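Local atomic coordinates of putative yopH targeting protein (Yersinia pestis, PDB entry 4GF3), a protein that probably acts as the dedicated type III secretion chaperone of the effector YopH, holding it for export by the Yersinia secretion machinery. Residues V37-P42 against V49-A54; W89-Q94 against D114-L119. All coordinates share one frame; numbering follows the deposited sequence.

Interaction 1: residues V37-P42 against V49-A54; sequences VVHLAP and VAFMRA
Two backbone pairs stitch strands 37-42 and 49-54 together antiparallel. H39 and F51 form one hydrogen-bonded pair, its H39 N to F51 O bond short (2.7 Å) and nearly straight at 174°; A41 and V49 form the next, with V49 N to A41 O at 2.9 Å. L40 and A50 sit between them as a non-hydrogen-bonded pair, and L40 CD2 rests on A50 CB at 3.9 Å. Beyond H39 the ladder opens, and two waters take over: the first bridges V37 O and R53 N, the second V37 N and R53 O. On the face carrying H39, A41, V49 and F51, the phenyl ring of F51 leans over the cross-strand H39, because CG sits between its own backbone N and carbonyl carbon (chi1 70°). H39 CB therefore lies over the ring face, 3.7 Å from the F51 centroid, a CH-pi contact. The imidazole is slid aside, its plane 29° from the phenyl, leaving little ring-on-ring overlap. V37 CG1 lies over one imidazole face, and H39 NE2 hydrogen-bonds an acidic side chain of another protein's chain, consistent with partner binding on this face. On the face of V38, L40, A50 and M52, M52 SD meets V38 CG2. This hairpin lies inside the CesT-family sheet, strand 28-32 flanking one side and 88-96 the other, with helix 102-118 packed over V38, A50 and M52.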
loop_
_atom_site.group_PDB
_atom_site.type_symbol
_atom_site.label_atom_id
_atom_site.label_comp_id
_atom_site.label_asym_id
_atom_site.label_seq_id
_atom_site.Cartn_x
_atom_site.Cartn_y
_atom_site.Cartn_z
ATOM N N VAL A 37 -4.482 -0.449 -7.402
ATOM C CA VAL A 37 -4.455 -1.561 -6.453
ATOM C C VAL A 37 -3.344 -1.364 -5.449
ATOM O O VAL A 37 -2.172 -1.237 -5.803
ATOM C CB VAL A 37 -4.298 -2.935 -7.205
ATOM C CG1 VAL A 37 -4.252 -4.051 -6.202
ATOM C CG2 VAL A 37 -5.430 -3.158 -8.163
ATOM N N VAL A 38 -3.707 -1.348 -4.158
ATOM C CA VAL A 38 -2.771 -1.301 -3.110
ATOM C C VAL A 38 -2.699 -2.715 -2.584
ATOM O O VAL A 38 -3.677 -3.318 -2.173
ATOM C CB VAL A 38 -3.179 -0.329 -1.977
ATOM C CG1 VAL A 38 -2.312 -0.519 -0.770
ATOM C CG2 VAL A 38 -3.010 1.143 -2.402
ATOM N N HIS A 39 -1.488 -3.222 -2.576
ATOM C CA HIS A 39 -1.173 -4.577 -2.097
ATOM C C HIS A 39 -0.625 -4.532 -0.685
ATOM O O HIS A 39 0.110 -3.610 -0.291
ATOM C CB HIS A 39 -0.105 -5.186 -2.999
ATOM C CG HIS A 39 -0.547 -5.350 -4.407
ATOM N ND1 HIS A 39 -1.331 -6.404 -4.816
ATOM C CD2 HIS A 39 -0.355 -4.570 -5.502
ATOM C CE1 HIS A 39 -1.574 -6.280 -6.103
ATOM N NE2 HIS A 39 -1.010 -5.163 -6.525
ATOM N N LEU A 40 -1.001 -5.533 0.092
ATOM C CA LEU A 40 -0.575 -5.708 1.480
ATOM C C LEU A 40 0.061 -7.091 1.648
ATOM O O LEU A 40 -0.493 -8.050 1.221
ATOM C CB LEU A 40 -1.746 -5.665 2.424
ATOM C CG LEU A 40 -2.567 -4.439 2.213
ATOM C CD1 LEU A 40 -4.049 -4.757 2.436
ATOM C CD2 LEU A 40 -1.923 -3.402 3.079
ATOM N N ALA A 41 1.203 -7.170 2.316
ATOM C CA ALA A 41 1.846 -8.453 2.596
ATOM C C ALA A 41 2.781 -8.380 3.800
ATOM O O ALA A 41 3.417 -7.360 4.010
ATOM C CB ALA A 41 2.638 -8.883 1.399
ATOM N N PRO A 42 2.891 -9.469 4.543
ATOM C CA PRO A 42 3.966 -9.578 5.544
ATOM C C PRO A 42 5.307 -9.751 4.774
ATOM O O PRO A 42 5.332 -10.353 3.683
ATOM C CB PRO A 42 3.594 -10.800 6.356
ATOM C CG PRO A 42 2.481 -11.468 5.664
ATOM C CD PRO A 42 2.110 -10.707 4.430
ATOM N N VAL A 49 4.329 -4.675 4.370
ATOM C CA VAL A 49 4.353 -3.591 3.383
ATOM C C VAL A 49 3.019 -3.382 2.757
ATOM O O VAL A 49 2.198 -4.312 2.640
ATOM C CB VAL A 49 5.340 -3.824 2.237
ATOM C CG1 VAL A 49 6.782 -3.774 2.745
ATOM C CG2 VAL A 49 5.025 -5.167 1.541
ATOM N N ALA A 50 2.809 -2.131 2.348
ATOM C CA ALA A 50 1.707 -1.713 1.534
ATOM C C ALA A 50 2.311 -1.024 0.324
ATOM O O ALA A 50 3.267 -0.213 0.425
ATOM C CB ALA A 50 0.813 -0.766 2.294
ATOM N N PHE A 51 1.862 -1.417 -0.841
ATOM C CA PHE A 51 2.516 -0.919 -2.080
ATOM C C PHE A 51 1.608 -0.945 -3.285
ATOM O O PHE A 51 0.634 -1.736 -3.336
ATOM C CB PHE A 51 3.850 -1.670 -2.370
ATOM C CG PHE A 51 3.689 -3.093 -2.779
ATOM C CD1 PHE A 51 3.618 -3.448 -4.145
ATOM C CD2 PHE A 51 3.598 -4.091 -1.828
ATOM C CE1 PHE A 51 3.470 -4.753 -4.523
ATOM C CE2 PHE A 51 3.503 -5.411 -2.218
ATOM C CZ PHE A 51 3.443 -5.742 -3.562
ATOM N N MET A 52 1.940 -0.106 -4.266
ATOM C CA MET A 52 1.171 -0.001 -5.507
ATOM C C MET A 52 2.087 0.360 -6.686
ATOM O O MET A 52 3.115 1.085 -6.529
ATOM C CB MET A 52 0.024 0.999 -5.360
ATOM C CG MET A 52 0.391 2.442 -5.197
ATOM S SD MET A 52 -1.076 3.463 -5.279
ATOM C CE MET A 52 -1.465 3.487 -7.025
ATOM N N ARG A 53 1.720 -0.136 -7.857
ATOM C CA ARG A 53 2.318 0.328 -9.100
ATOM C C ARG A 53 1.522 1.541 -9.559
ATOM O O ARG A 53 0.287 1.513 -9.684
ATOM C CB ARG A 53 2.343 -0.764 -10.176
ATOM C CG ARG A 53 3.059 -0.398 -11.511
ATOM C CD ARG A 53 3.393 -1.675 -12.294
ATOM N NE ARG A 53 4.028 -1.491 -13.621
ATOM C CZ ARG A 53 3.362 -1.358 -14.766
ATOM N NH1 ARG A 53 2.031 -1.317 -14.763
ATOM N NH2 ARG A 53 4.017 -1.226 -15.933
ATOM N N ALA A 54 2.241 2.616 -9.819
ATOM C CA ALA A 54 1.652 3.796 -10.388
ATOM C C ALA A 54 2.091 3.966 -11.876
ATOM O O ALA A 54 2.502 2.975 -12.547
ATOM C CB ALA A 54 2.019 4.988 -9.513
HETATM O O HOH W 1 -0.563 -1.803 -7.902
HETATM O O HOH W 2 -2.055 0.119 -9.233
#

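Interaction 2: residues W89-Q94 against D114-L119; sequences WLLWSQ and DKAVTL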
loop_
_atom_site.group_PDB
_atom_site.type_symbol
_atom_site.label_atom_id
_atom_site.label_comp_id
_atom_site.label_asym_id
_atom_site.label_seq_id
_atom_site.Cartn_x
_atom_site.Cartn_y
_atom_site.Cartn_z
ATOM N N TRP A 89 6.648 3.969 -11.578
ATOM C CA TRP A 89 6.805 4.182 -10.168
ATOM C C TRP A 89 6.168 3.045 -9.389
ATOM O O TRP A 89 5.056 2.594 -9.698
ATOM C CB TRP A 89 6.179 5.496 -9.753
ATOM C CG TRP A 89 6.954 6.672 -10.260
ATOM C CD1 TRP A 89 6.575 7.613 -11.205
ATOM C CD2 TRP A 89 8.236 7.072 -9.791
ATOM N NE1 TRP A 89 7.551 8.562 -11.336
ATOM C CE2 TRP A 89 8.578 8.259 -10.476
ATOM C CE3 TRP A 89 9.104 6.560 -8.842
ATOM C CZ2 TRP A 89 9.800 8.920 -10.262
ATOM C CZ3 TRP A 89 10.335 7.216 -8.642
ATOM C CH2 TRP A 89 10.639 8.391 -9.331
ATOM N N LEU A 90 6.895 2.605 -8.385
ATOM C CA LEU A 90 6.399 1.632 -7.426
ATOM C C LEU A 90 6.476 2.321 -6.064
ATOM O O LEU A 90 7.576 2.577 -5.544
ATOM C CB LEU A 90 7.279 0.389 -7.442
ATOM C CG LEU A 90 6.690 -0.900 -6.816
ATOM C CD1 LEU A 90 7.541 -2.080 -7.240
ATOM C CD2 LEU A 90 6.570 -0.842 -5.300
ATOM N N LEU A 91 5.303 2.576 -5.485
ATOM C CA LEU A 91 5.141 3.395 -4.281
ATOM C C LEU A 91 4.893 2.451 -3.121
ATOM O O LEU A 91 4.118 1.453 -3.244
ATOM C CB LEU A 91 3.983 4.351 -4.459
ATOM C CG LEU A 91 3.962 5.228 -5.710
ATOM C CD1 LEU A 91 2.725 6.104 -5.672
ATOM C CD2 LEU A 91 5.255 6.000 -5.801
ATOM N N TRP A 92 5.558 2.677 -1.988
ATOM C CA TRP A 92 5.538 1.676 -0.977
ATOM C C TRP A 92 5.794 2.264 0.424
ATOM O O TRP A 92 6.363 3.363 0.625
ATOM C CB TRP A 92 6.521 0.515 -1.250
ATOM C CG TRP A 92 7.981 0.934 -1.277
ATOM C CD1 TRP A 92 8.704 1.280 -2.393
ATOM C CD2 TRP A 92 8.923 0.945 -0.177
ATOM N NE1 TRP A 92 10.021 1.457 -2.072
ATOM C CE2 TRP A 92 10.173 1.360 -0.712
ATOM C CE3 TRP A 92 8.814 0.730 1.229
ATOM C CZ2 TRP A 92 11.315 1.500 0.089
ATOM C CZ3 TRP A 92 9.927 0.907 2.019
ATOM C CH2 TRP A 92 11.169 1.263 1.440
ATOM N N SER A 93 5.259 1.564 1.395
ATOM C CA SER A 93 5.551 1.897 2.805
ATOM C C SER A 93 5.767 0.592 3.564
ATOM O O SER A 93 5.108 -0.448 3.297
ATOM C CB SER A 93 4.434 2.717 3.497
ATOM O OG SER A 93 4.881 3.175 4.769
ATOM N N GLN A 94 6.705 0.644 4.507
ATOM C CA GLN A 94 7.102 -0.508 5.302
ATOM C C GLN A 94 6.869 -0.198 6.777
ATOM O O GLN A 94 7.320 0.811 7.245
ATOM C CB GLN A 94 8.582 -0.875 5.011
ATOM C CG GLN A 94 9.053 -2.142 5.734
ATOM C CD GLN A 94 10.381 -2.688 5.144
ATOM O OE1 GLN A 94 10.688 -2.538 3.936
ATOM N NE2 GLN A 94 11.128 -3.359 5.983
ATOM N N ASP A 114 -2.672 9.199 -3.273
ATOM C CA ASP A 114 -2.405 10.617 -3.561
ATOM C C ASP A 114 -1.065 10.840 -4.300
ATOM O O ASP A 114 -0.959 11.704 -5.170
ATOM C CB ASP A 114 -2.404 11.442 -2.252
ATOM C CG ASP A 114 -3.823 11.772 -1.719
ATOM O OD1 ASP A 114 -4.805 11.839 -2.480
ATOM O OD2 ASP A 114 -3.929 12.018 -0.501
ATOM N N LYS A 115 -0.055 10.074 -3.937
ATOM C CA LYS A 115 1.288 10.144 -4.558
ATOM C C LYS A 115 1.202 9.722 -6.000
ATOM O O LYS A 115 1.731 10.426 -6.865
ATOM C CB LYS A 115 2.305 9.287 -3.817
ATOM C CG LYS A 115 3.799 9.520 -4.165
ATOM C CD LYS A 115 4.289 10.954 -4.012
ATOM C CE LYS A 115 5.783 11.081 -4.244
ATOM N NZ LYS A 115 6.324 12.450 -3.982
ATOM N N ALA A 116 0.462 8.641 -6.248
ATOM C CA ALA A 116 0.222 8.164 -7.583
ATOM C C ALA A 116 -0.425 9.227 -8.494
ATOM O O ALA A 116 0.046 9.502 -9.591
ATOM C CB ALA A 116 -0.591 6.908 -7.499
ATOM N N VAL A 117 -1.472 9.864 -7.987
ATOM C CA VAL A 117 -2.078 11.006 -8.632
ATOM C C VAL A 117 -1.053 12.155 -8.824
ATOM O O VAL A 117 -0.833 12.566 -9.954
ATOM C CB VAL A 117 -3.339 11.466 -7.854
ATOM C CG1 VAL A 117 -3.851 12.772 -8.418
ATOM C CG2 VAL A 117 -4.403 10.367 -7.871
ATOM N N THR A 118 -0.409 12.632 -7.761
ATOM C CA THR A 118 0.594 13.685 -7.880
ATOM C C THR A 118 1.708 13.378 -8.904
ATOM O O THR A 118 2.150 14.272 -9.605
ATOM C CB THR A 118 1.273 14.119 -6.536
ATOM O OG1 THR A 118 2.231 13.152 -6.109
ATOM C CG2 THR A 118 0.250 14.407 -5.439
ATOM N N LEU A 119 2.147 12.134 -8.987
ATOM C CA LEU A 119 3.095 11.729 -9.986
ATOM C C LEU A 119 2.342 11.514 -11.297
ATOM O O LEU A 119 2.988 11.266 -12.292
ATOM C CB LEU A 119 3.801 10.426 -9.535
ATOM C CG LEU A 119 4.787 10.609 -8.369
ATOM C CD1 LEU A 119 5.340 9.288 -7.873
ATOM C CD2 LEU A 119 5.973 11.472 -8.723
#
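L91 reaches from strand 88-96 to the last turn of helix 102-118, and its branches divide the work. CB carries CG anti to the carbonyl carbon (chi1 -52°), pointing the side chain at the helix. From CG, the CD1 methyl goes in deepest: it lies 3.4 Å from A116 N, tight against the helix backbone, and 3.7 Å from K115 CB, with A116 CB also in touch. CD2 turns to the other side and meets L119 CD1 at 3.9 Å, the two leucines approaching tip to tip. K115 crosses L91 at about a right angle; only its CB and CG join the apolar contact, since the chain bends at chi2 (55°) and carries the amino end away. Here the helix packs against the sheet in the alpha+beta fold of the CesT chaperone family, and the contact is apolar packing of sheet against helix. L119 also serves W89, two residues before L91 and pointing from the same side of its strand. Its CD1 methyl stands over the indole, 3.9 Å from the centroid of the five-membered ring and 11° off the normal, a CH-pi contact over the face. The indole NE1 hydrogen-bonds Q62 OE1 on helix 60-68, which helps fix the ring's rotation, and I66 of that helix touches W89, K115 and L119. At the helix end, K115 O is gripped twice: L119 N donates to it from four residues on, and T118 OG1 adds a bond of 2.9 Å on a lone pair in the carbonyl plane. The first of these ties L119 back to the final turn, from which its side chain reaches the strand.

Interactions 1 and 2 share one antiparallel sheet, their centres 10 Å apart, and meet where strand 47-56 pairs with strand 88-96. Two probable backbone hydrogen bonds make the join: A54 N to W89 O and A50 O to S93 N, each 2.8 Å. Between them M52 also pairs with L91. Helix 102-118 spans both contacts on one face: A116, which receives L91 in interaction 2, also touches M52 and A54 of interaction 1. On the other face F51 of interaction 1 touches L90 and W92; there another protein's chain packs on H39 and A41 as well as L90.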